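Local coordinates for carbonic anhydrase (Neosartorya fumigata, PDB 7COI) that catalyses the reversible hydration of carbon dioxide to hydrogencarbonate and a proton, as a zinc-dependent enzyme of the beta class, at the interface of chains A and B and the interface of chains A and C. Residues are numbered along the deposited sequence; one frame, centred on the assembly and turned at random. Chains: chain A/B/C, Carbonic anhydrase.

Contact 1: the interface of chains A and B. Residues chain A 187, 204-205, 208, 212; chain B 278, 281-282.
The last turns of the C-terminal helix of chain B, 273-283, lie against chain A where helix 193-206 ends and the short helix 208-212 begins, with the loop residue A:Asn187 at one side. A:Leu208 fills the middle of the patch. With its CG anti to the backbone N (chi1 -173°), it points the CD2 methyl at the helix of chain B, 3.7 Å from B:Ala278 CA, while the same methyl brushes CG2 of B:Thr281, whose side chain slants across it. Round the flank of B:Ala278, toward its CB methyl, the aliphatic stretch of A:Glu205 takes over: its CG rests 3.9 Å from B:Ala278 CB. B:Ser282 sits over A:Glu205 near the backbone, and its hydroxyl OG turns back along its own helix to hydrogen-bond B:Ala278 O at 2.8 Å, a bond tilted 33° from the carbonyl plane.

A:Arg204 runs fully extended from CG to NE and lays one guanidinium face under B:Ser282, whose CA stands 3.9 Å above the plane, toward the rim. NH2 comes 3.6 Å from B:Thr281 O, too far for a firm bond, yet the positive group would probably still favour this carbonyl end of the helix. A:Asn187 OD1 lies 2.9 Å from B:Thr281 O, two acceptors that would repel, while ND2 points in plane at the edge of the A:Arg204 guanidinium, donor against donor. That amide orientation is doubtful; turned over, ND2 could donate to B:Thr281 O and OD1 could face the arginine. The patch fastens the C-terminal helix of one subunit onto its neighbour, and its two-fold twin does the reverse, probably helping to hold the tetramer together.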
ATOM      1  N   ASN A 187      21.050  11.174   3.790  1.00 25.80           N
ATOM      2  CA  ASN A 187      21.002  10.718   2.379  1.00 29.52           C
ATOM      3  C   ASN A 187      21.614   9.325   2.309  1.00 32.11           C
ATOM      4  O   ASN A 187      22.209   8.977   1.285  1.00 37.70           O
ATOM      5  CB  ASN A 187      21.590  11.761   1.427  1.00 30.54           C
ATOM      6  CG  ASN A 187      20.749  13.013   1.356  1.00 33.76           C
ATOM      7  OD1 ASN A 187      19.917  13.181   0.452  1.00 33.89           O
ATOM      8  ND2 ASN A 187      20.922  13.880   2.337  1.00 30.74           N
ATOM      9  N   ARG A 204      11.183  18.296   3.252  1.00 20.26           N
ATOM     10  CA  ARG A 204      12.595  18.753   3.251  1.00 23.65           C
ATOM     11  C   ARG A 204      12.883  19.579   1.977  1.00 24.98           C
ATOM     12  O   ARG A 204      13.477  20.695   2.085  1.00 26.68           O
ATOM     13  CB  ARG A 204      13.513  17.549   3.361  1.00 22.65           C
ATOM     14  CG  ARG A 204      14.984  17.913   3.334  1.00 23.69           C
ATOM     15  CD  ARG A 204      15.820  16.659   3.425  1.00 24.13           C
ATOM     16  NE  ARG A 204      17.228  16.961   3.281  1.00 24.24           N
ATOM     17  CZ  ARG A 204      18.181  16.074   3.113  1.00 23.68           C
ATOM     18  NH1 ARG A 204      17.898  14.774   3.088  1.00 24.74           N
ATOM     19  NH2 ARG A 204      19.422  16.504   2.959  1.00 26.21           N
ATOM     20  N   GLU A 205      12.491  19.065   0.809  1.00 26.33           N
ATOM     21  CA  GLU A 205      12.670  19.775  -0.486  1.00 26.69           C
ATOM     22  C   GLU A 205      11.952  21.122  -0.416  1.00 28.54           C
ATOM     23  O   GLU A 205      12.576  22.128  -0.796  1.00 28.53           O
ATOM     24  CB  GLU A 205      12.140  18.963  -1.669  1.00 27.97           C
ATOM     25  CG  GLU A 205      12.176  19.675  -3.008  1.00 30.64           C
ATOM     26  CD  GLU A 205      11.479  18.901  -4.129  1.00 33.84           C
ATOM     27  OE1 GLU A 205      10.806  19.529  -4.945  1.00 38.73           O
ATOM     28  OE2 GLU A 205      11.636  17.667  -4.206  1.00 33.99           O
ATOM     29  N   LEU A 208      13.782  23.540   2.136  1.00 29.82           N
ATOM     30  CA  LEU A 208      15.224  23.176   2.211  1.00 31.24           C
ATOM     31  C   LEU A 208      16.061  24.341   2.774  1.00 32.41           C
ATOM     32  O   LEU A 208      16.885  24.097   3.669  1.00 32.26           O
ATOM     33  CB  LEU A 208      15.750  22.748   0.842  1.00 32.79           C
ATOM     34  CG  LEU A 208      17.179  22.201   0.882  1.00 32.65           C
ATOM     35  CD1 LEU A 208      17.278  20.971   1.767  1.00 34.73           C
ATOM     36  CD2 LEU A 208      17.696  21.922  -0.518  1.00 31.87           C
ATOM     37  N   GLN A 212      18.186  24.226   6.220  1.00 51.57           N
ATOM     38  CA  GLN A 212      19.667  24.347   6.133  1.00 55.22           C
ATOM     39  C   GLN A 212      20.155  25.502   7.033  1.00 60.61           C
ATOM     40  O   GLN A 212      21.326  25.451   7.459  1.00 55.18           O
ATOM     41  CB  GLN A 212      20.097  24.513   4.678  1.00 57.69           C
ATOM     42  CG  GLN A 212      20.072  23.187   3.912  1.00 60.46           C
ATOM     43  CD  GLN A 212      20.450  23.322   2.453  1.00 56.58           C
ATOM     44  OE1 GLN A 212      20.918  22.380   1.819  1.00 46.62           O
ATOM     45  NE2 GLN A 212      20.196  24.492   1.892  1.00 56.47           N
TER
ATOM     46  N   ALA B 278      17.059  21.371  -5.208  1.00 33.03           N
ATOM     47  CA  ALA B 278      16.520  21.001  -3.884  1.00 32.47           C
ATOM     48  C   ALA B 278      16.109  19.530  -3.917  1.00 29.07           C
ATOM     49  O   ALA B 278      16.316  18.859  -2.907  1.00 28.10           O
ATOM     50  CB  ALA B 278      15.361  21.907  -3.556  1.00 34.90           C
ATOM     51  N   THR B 281      19.244  17.324  -3.706  1.00 27.46           N
ATOM     52  CA  THR B 281      19.766  17.396  -2.318  1.00 26.75           C
ATOM     53  C   THR B 281      18.909  16.505  -1.403  1.00 24.77           C
ATOM     54  O   THR B 281      19.468  15.813  -0.551  1.00 23.97           O
ATOM     55  CB  THR B 281      19.729  18.833  -1.790  1.00 27.48           C
ATOM     56  OG1 THR B 281      20.529  19.606  -2.679  1.00 28.08           O
ATOM     57  CG2 THR B 281      20.198  18.941  -0.357  1.00 28.69           C
ATOM     58  N   SER B 282      17.588  16.572  -1.587  1.00 24.41           N
ATOM     59  CA  SER B 282      16.584  16.037  -0.640  1.00 24.89           C
ATOM     60  C   SER B 282      16.356  14.549  -0.889  1.00 27.03           C
ATOM     61  O   SER B 282      15.951  13.869   0.085  1.00 25.91           O
ATOM     62  CB  SER B 282      15.286  16.771  -0.738  1.00 23.34           C
ATOM     63  OG  SER B 282      15.435  18.133  -0.359  1.00 30.52           O
TER

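Contact 2: the interface of chains A and C. Residues chain A 151-153, 156; chain C 142, 151, 192, 196.
C:Trp196 turns one side of its indole toward the start of helix 152-164 of chain A, in a two-fold contact between subunits of this beta-class carbonic anhydrase. The chain A atoms above the indole stand mostly near its rim. A:Ala156 CB stands above the CG corner, toward the tryptophan CB, 3.7 Å from C:Trp196 CG, and one turn earlier A:Ser153 CA sits above the CZ3 rim of the six-membered ring, 3.6 Å from C:Trp196 CZ3. The backbone carbonyl of A:Leu152 also lies on this side, out beyond CE3. The indole gets there because its CG is anti to the backbone N (chi1 -179°) and the ring is then turned nearly crosswise to the CA-CB bond (chi2 -97°), which lays it along the helix.

A:Leu152 continues the apolar strip. Its CB approaches the CE3 rim of the indole, and its CD2 methyl reaches C:Ile192, crossing that side chain at a slant with 3.5 Å between A:Leu152 CD2 and C:Ile192 CG1.

At the other rim the contact turns polar. A:Ser153 carries its hydroxyl OG anti to the backbone N, past the CH2 end of the indole, to a water 2.7 Å away. C:Asn142, whose amide ND2 lies in the plane of the indole at its edge, donates to that water almost straight (2.9 Å from ND2, 166° at H), and the carboxylate oxygen OD2 of C:Asp151 meets it at 2.7 Å. The water thus ties A:Ser153 to two residues of chain C. A:Asp151 caps its own helix: A:Ser153 N donates to A:Asp151 OD1 at 3.0 Å, arriving from well above the carboxylate plane. Near the two-fold axis A:Asp151 OD1 and C:Asp151 OD1 come within 4.2 Å. Such closeness might raise the pKa of one carboxylate, although the helix starts they cap would favour negative charge.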
ATOM      1  N   ASP A 151      -2.534   5.415   2.373  1.00 16.66           N
ATOM      2  CA  ASP A 151      -2.102   4.301   3.261  1.00 16.34           C
ATOM      3  C   ASP A 151      -3.335   3.641   3.869  1.00 15.38           C
ATOM      4  O   ASP A 151      -4.101   4.311   4.602  1.00 15.21           O
ATOM      5  CB  ASP A 151      -1.145   4.821   4.325  1.00 17.27           C
ATOM      6  CG  ASP A 151      -0.835   3.830   5.428  1.00 18.27           C
ATOM      7  OD1 ASP A 151      -0.797   2.619   5.136  1.00 18.38           O
ATOM      8  OD2 ASP A 151      -0.691   4.286   6.551  1.00 18.44           O
ATOM      9  N   LEU A 152      -3.567   2.352   3.607  1.00 13.73           N
ATOM     10  CA  LEU A 152      -4.736   1.668   4.202  1.00 15.53           C
ATOM     11  C   LEU A 152      -4.576   1.510   5.708  1.00 13.73           C
ATOM     12  O   LEU A 152      -5.592   1.409   6.400  1.00 13.28           O
ATOM     13  CB  LEU A 152      -4.940   0.290   3.577  1.00 16.73           C
ATOM     14  CG  LEU A 152      -5.446   0.282   2.146  1.00 20.88           C
ATOM     15  CD1 LEU A 152      -5.705  -1.161   1.731  1.00 21.31           C
ATOM     16  CD2 LEU A 152      -6.705   1.120   2.008  1.00 24.22           C
ATOM     17  N   SER A 153      -3.356   1.411   6.240  1.00 12.40           N
ATOM     18  CA  SER A 153      -3.157   1.184   7.679  1.00 12.76           C
ATOM     19  C   SER A 153      -3.706   2.370   8.478  1.00 11.88           C
ATOM     20  O   SER A 153      -4.648   2.150   9.317  1.00 14.72           O
ATOM     21  CB  SER A 153      -1.710   0.925   7.999  1.00 12.79           C
ATOM     22  OG  SER A 153      -1.582   0.613   9.367  1.00 14.60           O
ATOM     23  N   ALA A 156      -7.637   2.921   7.536  1.00 13.83           N
ATOM     24  CA  ALA A 156      -8.586   2.035   8.242  1.00 13.75           C
ATOM     25  C   ALA A 156      -8.750   2.471   9.704  1.00 15.01           C
ATOM     26  O   ALA A 156      -9.899   2.481  10.211  1.00 15.11           O
ATOM     27  CB  ALA A 156      -8.141   0.611   8.086  1.00 13.48           C
TER
ATOM     28  N   ASN C 142      -2.517  -1.139  14.785  1.00 11.28           N
ATOM     29  CA  ASN C 142      -3.351  -0.963  13.575  1.00 10.10           C
ATOM     30  C   ASN C 142      -4.678  -1.696  13.831  1.00 10.29           C
ATOM     31  O   ASN C 142      -4.856  -2.317  14.919  1.00 10.12           O
ATOM     32  CB  ASN C 142      -2.603  -1.382  12.318  1.00 11.22           C
ATOM     33  CG  ASN C 142      -2.348  -2.876  12.233  1.00 11.15           C
ATOM     34  OD1 ASN C 142      -3.046  -3.645  12.902  1.00 13.10           O
ATOM     35  ND2 ASN C 142      -1.366  -3.302  11.422  1.00 11.37           N
ATOM     36  N   ASP C 151       2.654  -4.549   3.309  1.00 13.88           N
ATOM     37  CA  ASP C 151       2.208  -3.268   3.932  1.00 14.39           C
ATOM     38  C   ASP C 151       3.471  -2.469   4.292  1.00 13.29           C
ATOM     39  O   ASP C 151       4.282  -2.964   5.100  1.00 13.04           O
ATOM     40  CB  ASP C 151       1.330  -3.537   5.143  1.00 14.24           C
ATOM     41  CG  ASP C 151       1.086  -2.323   6.018  1.00 16.18           C
ATOM     42  OD1 ASP C 151       1.009  -1.208   5.479  1.00 18.03           O
ATOM     43  OD2 ASP C 151       1.015  -2.513   7.202  1.00 16.84           O
ATOM     44  N   ILE C 192     -13.322   1.601   3.344  1.00 18.73           N
ATOM     45  CA  ILE C 192     -11.847   1.412   3.289  1.00 17.29           C
ATOM     46  C   ILE C 192     -11.430   0.287   4.228  1.00 16.63           C
ATOM     47  O   ILE C 192     -10.359  -0.286   4.002  1.00 18.00           O
ATOM     48  CB  ILE C 192     -11.123   2.734   3.590  1.00 19.01           C
ATOM     49  CG1 ILE C 192      -9.665   2.682   3.125  1.00 19.98           C
ATOM     50  CG2 ILE C 192     -11.226   3.116   5.037  1.00 19.32           C
ATOM     51  CD1 ILE C 192      -8.947   4.011   3.279  1.00 21.45           C
ATOM     52  N   TRP C 196      -8.557  -3.657   4.006  1.00 12.38           N
ATOM     53  CA  TRP C 196      -7.699  -3.833   5.207  1.00 12.91           C
ATOM     54  C   TRP C 196      -7.975  -5.201   5.848  1.00 13.99           C
ATOM     55  O   TRP C 196      -7.022  -5.867   6.294  1.00 14.75           O
ATOM     56  CB  TRP C 196      -7.904  -2.701   6.209  1.00 13.25           C
ATOM     57  CG  TRP C 196      -7.020  -2.899   7.397  1.00 12.64           C
ATOM     58  CD1 TRP C 196      -7.365  -3.460   8.597  1.00 13.85           C
ATOM     59  CD2 TRP C 196      -5.594  -2.772   7.402  1.00 12.03           C
ATOM     60  NE1 TRP C 196      -6.244  -3.637   9.360  1.00 13.86           N
ATOM     61  CE2 TRP C 196      -5.152  -3.227   8.659  1.00 13.96           C
ATOM     62  CE3 TRP C 196      -4.661  -2.293   6.480  1.00 13.31           C
ATOM     63  CZ2 TRP C 196      -3.811  -3.171   9.022  1.00 14.46           C
ATOM     64  CZ3 TRP C 196      -3.328  -2.266   6.829  1.00 13.88           C
ATOM     65  CH2 TRP C 196      -2.919  -2.689   8.097  1.00 14.11           C
TER
HETATM   66  O   HOH W   1       0.009  -1.575   9.512  1.00 11.51           O

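Contact 1 and contact 2 lie about 29 Å apart, measured between the centres of their C-alpha atoms, and share no residue as given. They do share an element: helix 193-206. In contact 1 its last turn, in chain A, receives the C-terminal helix of chain B; in contact 2 its first turn, in chain C, packs on chain A. Because contact 2 is two-fold symmetric, the helix of chain A should do the same toward chain C, so one helix would meet different neighbours at its opposite ends. Two two-fold interfaces can in principle link four subunits, and these probably help build the deposited tetramer.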